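Local coordinates for protein MHC I-like leukocyte 2 long form (Mus musculus, PDB 6A97) that binds heparan sulfate proteoglycans on the surface of fibroblasts as a GPI-anchored, MHC class I-like membrane glycoprotein, at residues Thr22-Leu34 and Thr40-Leu52. Numbering follows the deposited sequence.
Sequences THTLRYNVRAHSL and TQLLVLIYVDEEL
Asp49 and His23 close one end of this hairpin and illustrate how a single carboxylate can serve both a side chain and a backbone. His23 ND1 donates to Asp49 OD2 on its syn side over 2.9 Å, close to the plane of the imidazole, while Asp49 OD1 receives the backbone N of Thr24 at 3.0 Å. The two planes lie only 29° apart, and the paired grip should limit rotation of the carboxylate. Asp49 is the second residue of the type I' turn from Val48 to Glu51, which leads into strand 51-57. Strands 23-31 and 42-48 form the first hairpin of the alpha-1 half of the MHC class I platform, an antiparallel sheet that carries two long helices. On the face bearing Tyr27 and Ile46, these two side chains run alongside each other in the same direction; Tyr27 CG (chi1 -58°) and Ile46 CG1 are both anti to their own carbonyl carbons, and Ile46 CD1 reaches Tyr27 CE2 at 3.5 Å. Helix 171-193 covers them through His185 and Tyr189. The other face is more polar and meets another protein chain. There Asn28 and Tyr47 cross at about a right angle, the amide ND2 lying 4.0 Å from Tyr47 CE2, while Asn28 OD1 is hydrogen-bonded to Thr116 OG1 and the Tyr47 hydroxyl to a polar side chain of that other protein. Farther along, Arg30 bends at its third torsion (60°), bringing NH2, which also makes a weak hydrogen bond to the other protein's backbone, to 3.6 Å from Leu43 CD2. The imidazole of His32 slants across Leu43, with NE2 3.8 Å from Leu43 CB and hydrogen-bonded to Asn57.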
loop_
_atom_site.group_PDB
_atom_site.type_symbol
_atom_site.label_atom_id
_atom_site.label_comp_id
_atom_site.label_asym_id
_atom_site.label_seq_id
_atom_site.Cartn_x
_atom_site.Cartn_y
_atom_site.Cartn_z
ATOM N N THR A 22 19.665 2.224 -6.959
ATOM C CA THR A 22 19.409 3.646 -7.162
ATOM C C THR A 22 19.412 4.417 -5.836
ATOM O O THR A 22 18.854 3.966 -4.834
ATOM C CB THR A 22 18.070 3.875 -7.900
ATOM O OG1 THR A 22 17.827 5.280 -8.043
ATOM C CG2 THR A 22 16.913 3.224 -7.152
ATOM N N HIS A 23 20.058 5.579 -5.832
ATOM C CA HIS A 23 20.193 6.366 -4.612
ATOM C C HIS A 23 20.036 7.855 -4.880
ATOM O O HIS A 23 20.276 8.324 -5.992
ATOM C CB HIS A 23 21.544 6.098 -3.951
ATOM C CG HIS A 23 21.756 4.667 -3.573
ATOM N ND1 HIS A 23 21.227 4.114 -2.427
ATOM C CD2 HIS A 23 22.437 3.672 -4.191
ATOM C CE1 HIS A 23 21.577 2.842 -2.352
ATOM N NE2 HIS A 23 22.312 2.550 -3.411
ATOM N N THR A 24 19.639 8.595 -3.850
ATOM C CA THR A 24 19.411 10.027 -3.987
ATOM C C THR A 24 20.085 10.827 -2.874
ATOM O O THR A 24 20.057 10.440 -1.703
ATOM C CB THR A 24 17.904 10.353 -3.995
ATOM O OG1 THR A 24 17.245 9.549 -4.981
ATOM C CG2 THR A 24 17.673 11.821 -4.320
ATOM N N LEU A 25 20.704 11.936 -3.260
ATOM C CA LEU A 25 21.236 12.906 -2.312
ATOM C C LEU A 25 20.455 14.199 -2.480
ATOM O O LEU A 25 20.353 14.719 -3.587
ATOM C CB LEU A 25 22.729 13.143 -2.540
ATOM C CG LEU A 25 23.352 14.357 -1.845
ATOM C CD1 LEU A 25 23.166 14.273 -0.340
ATOM C CD2 LEU A 25 24.830 14.487 -2.194
ATOM N N ARG A 26 19.890 14.710 -1.392
ATOM C CA ARG A 26 19.074 15.916 -1.471
ATOM C C ARG A 26 19.431 16.919 -0.384
ATOM O O ARG A 26 19.506 16.573 0.794
ATOM C CB ARG A 26 17.586 15.571 -1.377
ATOM C CG ARG A 26 16.668 16.790 -1.446
ATOM C CD ARG A 26 15.206 16.388 -1.280
ATOM N NE ARG A 26 14.749 15.505 -2.352
ATOM C CZ ARG A 26 14.140 15.920 -3.461
ATOM N NH1 ARG A 26 13.757 15.040 -4.378
ATOM N NH2 ARG A 26 13.910 17.212 -3.656
ATOM N N TYR A 27 19.650 18.161 -0.799
ATOM C CA TYR A 27 19.892 19.270 0.112
ATOM C C TYR A 27 18.629 20.098 0.206
ATOM O O TYR A 27 18.169 20.628 -0.807
ATOM C CB TYR A 27 21.038 20.160 -0.378
ATOM C CG TYR A 27 22.369 19.475 -0.582
ATOM C CD1 TYR A 27 22.626 18.740 -1.737
ATOM C CD2 TYR A 27 23.389 19.602 0.360
ATOM C CE1 TYR A 27 23.851 18.132 -1.941
ATOM C CE2 TYR A 27 24.621 18.996 0.167
ATOM C CZ TYR A 27 24.845 18.262 -0.984
ATOM O OH TYR A 27 26.064 17.655 -1.186
ATOM N N ASN A 28 18.053 20.200 1.398
ATOM C CA ASN A 28 16.949 21.121 1.627
ATOM C C ASN A 28 17.469 22.357 2.349
ATOM O O ASN A 28 17.879 22.285 3.511
ATOM C CB ASN A 28 15.827 20.451 2.420
ATOM C CG ASN A 28 14.893 19.647 1.530
ATOM O OD1 ASN A 28 15.159 19.465 0.346
ATOM N ND2 ASN A 28 13.796 19.166 2.096
ATOM N N VAL A 29 17.470 23.486 1.647
ATOM C CA VAL A 29 18.055 24.716 2.163
ATOM C C VAL A 29 16.976 25.757 2.404
ATOM O O VAL A 29 16.064 25.922 1.589
ATOM C CB VAL A 29 19.107 25.297 1.185
ATOM C CG1 VAL A 29 19.743 26.553 1.752
ATOM C CG2 VAL A 29 20.172 24.261 0.859
ATOM N N ARG A 30 17.073 26.467 3.519
ATOM C CA ARG A 30 16.143 27.556 3.783
ATOM C C ARG A 30 16.828 28.716 4.499
ATOM O O ARG A 30 17.585 28.502 5.441
ATOM C CB ARG A 30 14.961 27.054 4.609
ATOM C CG ARG A 30 14.076 28.160 5.136
ATOM C CD ARG A 30 12.770 27.609 5.662
ATOM N NE ARG A 30 12.980 26.668 6.755
ATOM C CZ ARG A 30 12.928 26.997 8.043
ATOM N NH1 ARG A 30 12.666 28.249 8.400
ATOM N NH2 ARG A 30 13.124 26.069 8.974
ATOM N N ALA A 31 16.560 29.938 4.047
ATOM C CA ALA A 31 17.027 31.134 4.744
ATOM C C ALA A 31 16.098 31.475 5.899
ATOM O O ALA A 31 14.874 31.484 5.741
ATOM C CB ALA A 31 17.126 32.310 3.785
ATOM N N HIS A 32 16.681 31.766 7.059
ATOM C CA HIS A 32 15.892 32.085 8.242
ATOM C C HIS A 32 15.223 33.446 8.104
ATOM O O HIS A 32 14.032 33.593 8.374
ATOM C CB HIS A 32 16.763 32.050 9.497
ATOM C CG HIS A 32 17.117 30.667 9.940
ATOM N ND1 HIS A 32 16.182 29.780 10.428
ATOM C CD2 HIS A 32 18.305 30.017 9.968
ATOM C CE1 HIS A 32 16.779 28.643 10.740
ATOM N NE2 HIS A 32 18.067 28.761 10.472
ATOM N N SER A 33 16.004 34.437 7.688
ATOM C CA SER A 33 15.485 35.770 7.407
ATOM C C SER A 33 16.382 36.447 6.381
ATOM O O SER A 33 17.606 36.356 6.459
ATOM C CB SER A 33 15.399 36.609 8.679
ATOM O OG SER A 33 16.668 37.119 9.039
ATOM N N LEU A 34 15.769 37.124 5.420
ATOM C CA LEU A 34 16.511 37.699 4.308
ATOM C C LEU A 34 17.123 39.050 4.673
ATOM O O LEU A 34 16.462 40.085 4.610
ATOM C CB LEU A 34 15.602 37.829 3.088
ATOM C CG LEU A 34 15.050 36.490 2.590
ATOM C CD1 LEU A 34 13.970 36.703 1.544
ATOM C CD2 LEU A 34 16.167 35.625 2.030
ATOM N N THR A 40 22.661 36.698 5.915
ATOM C CA THR A 40 21.555 35.741 5.897
ATOM C C THR A 40 22.001 34.378 6.423
ATOM O O THR A 40 22.948 33.779 5.914
ATOM C CB THR A 40 20.964 35.567 4.486
ATOM O OG1 THR A 40 20.308 36.780 4.086
ATOM C CG2 THR A 40 19.954 34.427 4.470
ATOM N N GLN A 41 21.320 33.901 7.458
ATOM C CA GLN A 41 21.636 32.612 8.057
ATOM C C GLN A 41 20.815 31.516 7.390
ATOM O O GLN A 41 19.651 31.726 7.053
ATOM C CB GLN A 41 21.378 32.641 9.562
ATOM C CG GLN A 41 22.172 33.711 10.302
ATOM C CD GLN A 41 21.710 33.894 11.738
ATOM O OE1 GLN A 41 22.486 34.294 12.606
ATOM N NE2 GLN A 41 20.438 33.602 11.995
ATOM N N LEU A 42 21.427 30.350 7.209
ATOM C CA LEU A 42 20.817 29.263 6.457
ATOM C C LEU A 42 20.631 28.015 7.302
ATOM O O LEU A 42 21.471 27.697 8.144
ATOM C CB LEU A 42 21.676 28.914 5.236
ATOM C CG LEU A 42 21.916 29.989 4.173
ATOM C CD1 LEU A 42 22.888 29.467 3.120
ATOM C CD2 LEU A 42 20.595 30.424 3.523
ATOM N N LEU A 43 19.531 27.305 7.064
ATOM C CA LEU A 43 19.366 25.954 7.584
ATOM C C LEU A 43 19.576 24.975 6.442
ATOM O O LEU A 43 18.891 25.044 5.421
ATOM C CB LEU A 43 17.985 25.749 8.216
ATOM C CG LEU A 43 17.648 24.303 8.615
ATOM C CD1 LEU A 43 18.614 23.753 9.688
ATOM C CD2 LEU A 43 16.208 24.195 9.095
ATOM N N VAL A 44 20.542 24.079 6.600
ATOM C CA VAL A 44 20.817 23.094 5.569
ATOM C C VAL A 44 20.576 21.703 6.126
ATOM O O VAL A 44 21.161 21.321 7.142
ATOM C CB VAL A 44 22.269 23.191 5.035
ATOM C CG1 VAL A 44 22.465 22.226 3.874
ATOM C CG2 VAL A 44 22.605 24.623 4.611
ATOM N N LEU A 45 19.703 20.960 5.460
ATOM C CA LEU A 45 19.393 19.590 5.838
ATOM C C LEU A 45 19.736 18.674 4.679
ATOM O O LEU A 45 19.326 18.917 3.539
ATOM C CB LEU A 45 17.916 19.444 6.212
ATOM C CG LEU A 45 17.419 20.296 7.379
ATOM C CD1 LEU A 45 15.913 20.170 7.536
ATOM C CD2 LEU A 45 18.125 19.889 8.661
ATOM N N ILE A 46 20.489 17.621 4.970
ATOM C CA ILE A 46 20.944 16.709 3.932
ATOM C C ILE A 46 20.302 15.337 4.085
ATOM O O ILE A 46 20.391 14.712 5.149
ATOM C CB ILE A 46 22.471 16.561 3.957
ATOM C CG1 ILE A 46 23.138 17.886 3.587
ATOM C CG2 ILE A 46 22.917 15.473 3.008
ATOM C CD1 ILE A 46 24.633 17.775 3.426
ATOM N N TYR A 47 19.651 14.879 3.018
ATOM C CA TYR A 47 18.967 13.591 3.007
ATOM C C TYR A 47 19.631 12.602 2.059
ATOM O O TYR A 47 19.878 12.915 0.895
ATOM C CB TYR A 47 17.499 13.765 2.604
ATOM C CG TYR A 47 16.701 14.613 3.562
ATOM C CD1 TYR A 47 15.897 14.024 4.529
ATOM C CD2 TYR A 47 16.768 16.003 3.514
ATOM C CE1 TYR A 47 15.169 14.789 5.412
ATOM C CE2 TYR A 47 16.047 16.781 4.397
ATOM C CZ TYR A 47 15.251 16.164 5.345
ATOM O OH TYR A 47 14.529 16.923 6.226
ATOM N N VAL A 48 19.919 11.407 2.563
ATOM C CA VAL A 48 20.362 10.310 1.714
ATOM C C VAL A 48 19.268 9.252 1.672
ATOM O O VAL A 48 18.882 8.709 2.712
ATOM C CB VAL A 48 21.671 9.677 2.211
ATOM C CG1 VAL A 48 22.195 8.681 1.183
ATOM C CG2 VAL A 48 22.704 10.752 2.485
ATOM N N ASP A 49 18.761 8.984 0.470
ATOM C CA ASP A 49 17.673 8.030 0.268
ATOM C C ASP A 49 16.489 8.374 1.164
ATOM O O ASP A 49 15.912 7.500 1.814
ATOM C CB ASP A 49 18.161 6.601 0.520
ATOM C CG ASP A 49 19.263 6.188 -0.447
ATOM O OD1 ASP A 49 19.330 6.764 -1.555
ATOM O OD2 ASP A 49 20.064 5.296 -0.102
ATOM N N GLU A 50 16.160 9.666 1.192
ATOM C CA GLU A 50 15.040 10.236 1.949
ATOM C C GLU A 50 15.249 10.255 3.469
ATOM O O GLU A 50 14.370 10.708 4.200
ATOM C CB GLU A 50 13.729 9.499 1.629
ATOM C CG GLU A 50 13.489 9.230 0.147
ATOM C CD GLU A 50 13.420 10.497 -0.672
ATOM O OE1 GLU A 50 13.904 10.487 -1.824
ATOM O OE2 GLU A 50 12.879 11.504 -0.166
ATOM N N GLU A 51 16.396 9.780 3.948
ATOM C CA GLU A 51 16.678 9.812 5.387
ATOM C C GLU A 51 17.618 10.955 5.774
ATOM O O GLU A 51 18.682 11.129 5.177
ATOM C CB GLU A 51 17.269 8.480 5.851
ATOM C CG GLU A 51 16.356 7.296 5.603
ATOM C CD GLU A 51 14.978 7.500 6.205
ATOM O OE1 GLU A 51 13.986 7.498 5.443
ATOM O OE2 GLU A 51 14.890 7.670 7.441
ATOM N N LEU A 52 17.214 11.731 6.773
ATOM C CA LEU A 52 18.011 12.854 7.239
ATOM C C LEU A 52 19.367 12.349 7.716
ATOM O O LEU A 52 19.455 11.435 8.538
ATOM C CB LEU A 52 17.281 13.613 8.349
ATOM C CG LEU A 52 18.043 14.806 8.938
ATOM C CD1 LEU A 52 18.321 15.860 7.868
ATOM C CD2 LEU A 52 17.281 15.416 10.105
HETATM O O HOH W 1 17.507 11.784 -0.368
HETATM O O HOH W 2 15.401 12.629 -1.889
HETATM O O HOH W 3 16.382 23.551 5.334
HETATM O O HOH W 4 19.129 35.280 8.736
#